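Side-chain contacts in DNA/RNA-binding protein Alba (Thermoplasma volcanium, PDB 4Z9E), which probably binds double-stranded DNA tightly but without sequence specificity and takes part in compacting the archaeal chromosome: residues A[50-55]-A[59-64]; A[68-73]-A[77-82]. All blocks are in the same frame, centred on the assembly; numbering follows the deposited sequence.

Contact 1. Residues A[50-55]-A[59-64]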
loop_
_atom_site.group_PDB
_atom_site.type_symbol
_atom_site.label_atom_id
_atom_site.label_comp_id
_atom_site.label_asym_id
_atom_site.label_seq_id
_atom_site.Cartn_x
_atom_site.Cartn_y
_atom_site.Cartn_z
ATOM N N ILE A 50 9.651 7.055 5.658
ATOM C CA ILE A 50 10.434 8.145 6.218
ATOM C C ILE A 50 10.961 7.738 7.581
ATOM O O ILE A 50 12.141 7.942 7.909
ATOM C CB ILE A 50 9.581 9.418 6.364
ATOM C CG1 ILE A 50 9.319 10.013 5.001
ATOM C CG2 ILE A 50 10.280 10.449 7.219
ATOM C CD1 ILE A 50 8.126 10.936 4.989
ATOM N N THR A 51 10.071 7.144 8.359
ATOM C CA THR A 51 10.404 6.717 9.698
ATOM C C THR A 51 11.634 5.819 9.695
ATOM O O THR A 51 12.553 6.021 10.462
ATOM C CB THR A 51 9.222 5.967 10.346
ATOM O OG1 THR A 51 8.183 6.897 10.642
ATOM C CG2 THR A 51 9.640 5.319 11.626
ATOM N N ARG A 52 11.654 4.816 8.840
ATOM C CA ARG A 52 12.764 3.860 8.875
ATOM C C ARG A 52 14.022 4.316 8.122
ATOM O O ARG A 52 15.068 3.691 8.219
ATOM C CB ARG A 52 12.304 2.506 8.375
ATOM C CG ARG A 52 11.924 2.524 6.920
ATOM C CD ARG A 52 11.078 1.305 6.617
ATOM N NE ARG A 52 11.909 0.112 6.624
ATOM C CZ ARG A 52 12.548 -0.350 5.554
ATOM N NH1 ARG A 52 12.436 0.277 4.377
ATOM N NH2 ARG A 52 13.290 -1.447 5.665
ATOM N N HIS A 53 13.915 5.408 7.385
ATOM C CA HIS A 53 15.066 5.958 6.700
ATOM C C HIS A 53 15.758 7.014 7.513
ATOM O O HIS A 53 16.960 6.982 7.711
ATOM C CB HIS A 53 14.655 6.478 5.327
ATOM C CG HIS A 53 14.614 5.400 4.271
ATOM N ND1 HIS A 53 14.038 4.193 4.488
ATOM C CD2 HIS A 53 15.124 5.365 2.979
ATOM C CE1 HIS A 53 14.165 3.431 3.392
ATOM N NE2 HIS A 53 14.832 4.146 2.466
ATOM N N LYS A 54 15.007 7.967 8.021
ATOM C CA LYS A 54 15.664 9.034 8.711
ATOM C C LYS A 54 15.657 8.869 10.214
ATOM O O LYS A 54 16.631 9.241 10.850
ATOM C CB LYS A 54 15.105 10.383 8.279
ATOM C CG LYS A 54 15.484 10.758 6.851
ATOM C CD LYS A 54 14.281 11.365 6.161
ATOM C CE LYS A 54 14.603 11.785 4.742
ATOM N NZ LYS A 54 13.331 12.273 4.139
ATOM N N PHE A 55 14.607 8.278 10.782
ATOM C CA PHE A 55 14.349 8.465 12.217
ATOM C C PHE A 55 14.400 7.275 13.174
ATOM O O PHE A 55 14.793 7.446 14.301
ATOM C CB PHE A 55 13.076 9.260 12.410
ATOM C CG PHE A 55 13.062 10.548 11.652
ATOM C CD1 PHE A 55 13.772 11.652 12.114
ATOM C CD2 PHE A 55 12.348 10.664 10.473
ATOM C CE1 PHE A 55 13.760 12.852 11.416
ATOM C CE2 PHE A 55 12.330 11.857 9.771
ATOM C CZ PHE A 55 13.038 12.954 10.242
ATOM N N ALA A 59 13.925 0.199 12.507
ATOM C CA ALA A 59 12.544 -0.266 12.367
ATOM C C ALA A 59 12.415 -1.280 11.228
ATOM O O ALA A 59 12.989 -1.106 10.153
ATOM C CB ALA A 59 11.597 0.902 12.153
ATOM N N LYS A 60 11.661 -2.340 11.472
ATOM C CA LYS A 60 11.407 -3.352 10.452
ATOM C C LYS A 60 9.896 -3.563 10.235
ATOM O O LYS A 60 9.061 -3.245 11.118
ATOM C CB LYS A 60 12.096 -4.664 10.827
ATOM C CG LYS A 60 11.662 -5.225 12.183
ATOM C CD LYS A 60 12.043 -6.694 12.386
ATOM C CE LYS A 60 11.099 -7.641 11.625
ATOM N NZ LYS A 60 11.523 -9.064 11.787
ATOM N N TYR A 61 9.539 -4.083 9.059
ATOM C CA TYR A 61 8.134 -4.391 8.787
ATOM C C TYR A 61 7.781 -5.719 9.440
ATOM O O TYR A 61 8.325 -6.743 9.071
ATOM C CB TYR A 61 7.864 -4.431 7.275
ATOM C CG TYR A 61 7.933 -3.067 6.628
ATOM C CD1 TYR A 61 7.067 -2.065 7.013
ATOM C CD2 TYR A 61 8.889 -2.775 5.659
ATOM C CE1 TYR A 61 7.132 -0.809 6.456
ATOM C CE2 TYR A 61 8.966 -1.518 5.088
ATOM C CZ TYR A 61 8.078 -0.534 5.491
ATOM O OH TYR A 61 8.118 0.739 4.947
ATOM N N GLU A 62 6.904 -5.711 10.434
ATOM C CA GLU A 62 6.467 -6.993 10.997
ATOM C C GLU A 62 5.445 -7.652 10.090
ATOM O O GLU A 62 5.581 -8.820 9.761
ATOM C CB GLU A 62 5.924 -6.871 12.423
ATOM C CG GLU A 62 6.987 -6.908 13.520
ATOM C CD GLU A 62 7.740 -8.239 13.653
ATOM O OE1 GLU A 62 8.922 -8.215 14.101
ATOM O OE2 GLU A 62 7.163 -9.310 13.323
ATOM N N GLU A 63 4.421 -6.896 9.702
ATOM C CA GLU A 63 3.460 -7.323 8.675
ATOM C C GLU A 63 2.693 -6.165 8.000
ATOM O O GLU A 63 2.515 -5.064 8.564
ATOM C CB GLU A 63 2.480 -8.366 9.223
ATOM C CG GLU A 63 1.496 -7.829 10.252
ATOM C CD GLU A 63 0.172 -8.586 10.259
ATOM O OE1 GLU A 63 0.175 -9.815 10.015
ATOM O OE2 GLU A 63 -0.884 -7.954 10.514
ATOM N N ILE A 64 2.252 -6.428 6.775
ATOM C CA ILE A 64 1.433 -5.502 6.024
ATOM C C ILE A 64 0.146 -6.221 5.619
ATOM O O ILE A 64 0.209 -7.274 4.991
ATOM C CB ILE A 64 2.188 -5.000 4.779
ATOM C CG1 ILE A 64 3.485 -4.314 5.186
ATOM C CG2 ILE A 64 1.332 -4.019 4.002
ATOM C CD1 ILE A 64 4.620 -4.467 4.195
#
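Arg52 reaches Tyr61 because its CG sits between the backbone N and the carbonyl carbon (chi1 66°) and its chain bends at chi3, which carries the guanidinium over from the helix to the strand. Tyr61 answers with CG beside its own backbone N (chi1 -70°), and although its CB does not aim at the helix, the far end of the ring comes close to it. The two side chains cross at about a right angle. Arg52 CD meets the phenol at Tyr61 OH, 3.4 Å away, while Tyr61 CE2 lies over one face of the guanidinium, 3.7 Å from Arg52 NE and displaced toward the rim. With 34° between the two planes, this is a tilted overlap, well short of a parallel stack. Ala59 packs against the aliphatic root of the arginine, its CB 4.2 Å from Arg52 CB, and Ala59 O lies near the guanidinium plane at its edge, 3.9 Å from Arg52 NE.

No hydrogen bond joins the segments directly; the polar link is Glu49, one turn back on the helix, whose OE2 takes a salt bridge from Arg52 NH1 and a hydrogen bond from Tyr61 OH. One carboxylate oxygen thus ties both groups in place. Such packing of a helix end against the strand that follows it belongs to the alpha-to-beta connection of the Alba fold, here between helix 41-55 and strand 60-69.

Contact 2. Residues A[68-73]-A[77-82]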
loop_
_atom_site.group_PDB
_atom_site.type_symbol
_atom_site.label_atom_id
_atom_site.label_comp_id
_atom_site.label_asym_id
_atom_site.label_seq_id
_atom_site.Cartn_x
_atom_site.Cartn_y
_atom_site.Cartn_z
ATOM N N THR A 68 -10.421 -4.532 2.171
ATOM C CA THR A 68 -11.468 -3.640 1.693
ATOM C C THR A 68 -12.464 -3.427 2.833
ATOM O O THR A 68 -12.791 -4.348 3.568
ATOM C CB THR A 68 -12.155 -4.242 0.459
ATOM O OG1 THR A 68 -11.154 -4.589 -0.486
ATOM C CG2 THR A 68 -13.073 -3.263 -0.216
ATOM N N GLU A 69 -12.920 -2.199 2.990
ATOM C CA GLU A 69 -13.883 -1.873 4.030
ATOM C C GLU A 69 -15.165 -1.371 3.388
ATOM O O GLU A 69 -15.124 -0.637 2.403
ATOM C CB GLU A 69 -13.296 -0.853 5.008
ATOM C CG GLU A 69 -12.151 -1.426 5.845
ATOM C CD GLU A 69 -11.554 -0.436 6.853
ATOM O OE1 GLU A 69 -12.227 0.568 7.232
ATOM O OE2 GLU A 69 -10.396 -0.673 7.280
ATOM N N THR A 70 -16.300 -1.804 3.932
ATOM C CA THR A 70 -17.616 -1.508 3.335
ATOM C C THR A 70 -18.099 -0.133 3.761
ATOM O O THR A 70 -17.897 0.265 4.912
ATOM C CB THR A 70 -18.690 -2.571 3.697
ATOM O OG1 THR A 70 -18.103 -3.883 3.706
ATOM C CG2 THR A 70 -19.866 -2.551 2.695
ATOM N N LEU A 71 -18.723 0.583 2.824
ATOM C CA LEU A 71 -19.276 1.924 3.090
ATOM C C LEU A 71 -20.798 2.007 2.909
ATOM O O LEU A 71 -21.363 1.358 2.029
ATOM C CB LEU A 71 -18.574 2.976 2.225
ATOM C CG LEU A 71 -17.098 3.197 2.592
ATOM C CD1 LEU A 71 -16.587 4.460 1.900
ATOM C CD2 LEU A 71 -16.858 3.263 4.106
ATOM N N GLN A 72 -21.460 2.795 3.753
ATOM C CA GLN A 72 -22.895 3.060 3.576
ATOM C C GLN A 72 -23.102 3.561 2.136
ATOM O O GLN A 72 -22.289 4.310 1.605
ATOM C CB GLN A 72 -23.434 4.052 4.639
ATOM C CG GLN A 72 -22.859 5.475 4.598
ATOM C CD GLN A 72 -21.565 5.680 5.400
ATOM O OE1 GLN A 72 -20.724 4.776 5.549
ATOM N NE2 GLN A 72 -21.395 6.898 5.907
ATOM N N GLY A 73 -24.162 3.121 1.483
ATOM C CA GLY A 73 -24.241 3.384 0.065
ATOM C C GLY A 73 -25.548 3.868 -0.510
ATOM O O GLY A 73 -26.612 3.756 0.103
ATOM N N SER A 77 -22.495 3.375 -5.325
ATOM C CA SER A 77 -21.500 3.852 -4.347
ATOM C C SER A 77 -20.370 2.830 -4.125
ATOM O O SER A 77 -20.573 1.622 -4.288
ATOM C CB SER A 77 -22.166 4.182 -3.002
ATOM O OG SER A 77 -22.475 2.997 -2.270
ATOM N N SER A 78 -19.192 3.316 -3.736
ATOM C CA SER A 78 -18.018 2.455 -3.567
ATOM C C SER A 78 -17.710 2.088 -2.131
ATOM O O SER A 78 -18.174 2.715 -1.164
ATOM C CB SER A 78 -16.762 3.095 -4.175
ATOM O OG SER A 78 -16.745 2.963 -5.584
ATOM N N ASN A 79 -16.904 1.044 -2.028
ATOM C CA ASN A 79 -16.226 0.673 -0.812
ATOM C C ASN A 79 -14.789 1.210 -0.884
ATOM O O ASN A 79 -14.436 1.948 -1.810
ATOM C CB ASN A 79 -16.208 -0.844 -0.741
ATOM C CG ASN A 79 -17.589 -1.424 -0.554
ATOM O OD1 ASN A 79 -18.399 -0.908 0.230
ATOM N ND2 ASN A 79 -17.861 -2.514 -1.251
ATOM N N VAL A 80 -13.930 0.814 0.045
ATOM C CA VAL A 80 -12.645 1.471 0.111
ATOM C C VAL A 80 -11.558 0.519 0.529
ATOM O O VAL A 80 -11.792 -0.336 1.391
ATOM C CB VAL A 80 -12.750 2.717 1.035
ATOM C CG1 VAL A 80 -12.984 2.346 2.511
ATOM C CG2 VAL A 80 -11.612 3.680 0.800
ATOM N N SER A 81 -10.389 0.649 -0.116
ATOM C CA SER A 81 -9.183 -0.113 0.237
ATOM C C SER A 81 -8.559 0.398 1.554
ATOM O O SER A 81 -8.642 1.582 1.903
ATOM C CB SER A 81 -8.145 0.002 -0.876
ATOM O OG SER A 81 -8.465 -0.788 -2.014
ATOM N N SER A 82 -7.917 -0.501 2.283
ATOM C CA SER A 82 -7.279 -0.123 3.519
ATOM C C SER A 82 -5.938 -0.852 3.698
ATOM O O SER A 82 -5.734 -1.962 3.166
ATOM C CB SER A 82 -8.221 -0.376 4.700
ATOM O OG SER A 82 -7.924 -1.608 5.309
HETATM O O HOH W 1 -20.689 2.868 -0.137
#
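This is the outer end of a beta hairpin, where strands 60-69 and 80-88 run out of the sheet into a long, exposed loop; in Alba relatives this arm reaches into the DNA minor groove, consistent with DNA binding here. Glu69 and Val80 form an antiparallel hydrogen-bonded pair: Glu69 N gives a nearly straight bond to Val80 O (2.7 Å, 171° at the hydrogen), and Val80 N returns one to Glu69 O at 3.0 Å. Next to it, Thr68 and Ser81 make a non-hydrogen-bonded pair, with Thr68 CA 3.3 Å from Val80 O in a CA-H...O contact.

Past the last bridge, a side chain takes over from the backbone. Asn79, its CG anti to the carbonyl carbon (chi1 -67°), turns OD1 to accept from Leu71 N at 3.0 Å; the donor is tilted 18° from the amide's carbonyl plane. On the face bearing Glu69 and Val80, Leu71 CG approaches Val80 CG1 at 4.2 Å. A water within hydrogen-bonding distance of Gln72 O, Ser77 OG and Ser78 O, more acceptors than it has protons for, bridges the two arms.

At the sheet end, Glu69 OE2 forms a salt bridge with Lys35 of strand 31-37, which also packs on Ser82. Thr68 and Ser81 instead face the second subunit, bonding through their hydroxyls to its Glu49 and Asp46, so the root of the projecting loop rests on that subunit's helix 41-55.

How the contacts relate
From the N terminus, the chain passes through strand 6-8, helix 14-25 and strand 31-37 before helix 41-55 brings it to contact 1. This closes the short connection from helix 41-55 into strand 60-69. The same strand then runs on to contact 2, which closes the next loop, between 60-69 and 80-88. The two closures follow in series, neither nesting nor crossing, and their centres lie 28 Å apart on opposite sides of the chain's centre. Contact 1 ties helix to sheet, contact 2 strand to strand. Both touch the second subunit: His53 packs on Thr68 of the other chain, linking the contact 1 region of one subunit to contact 2 of its partner.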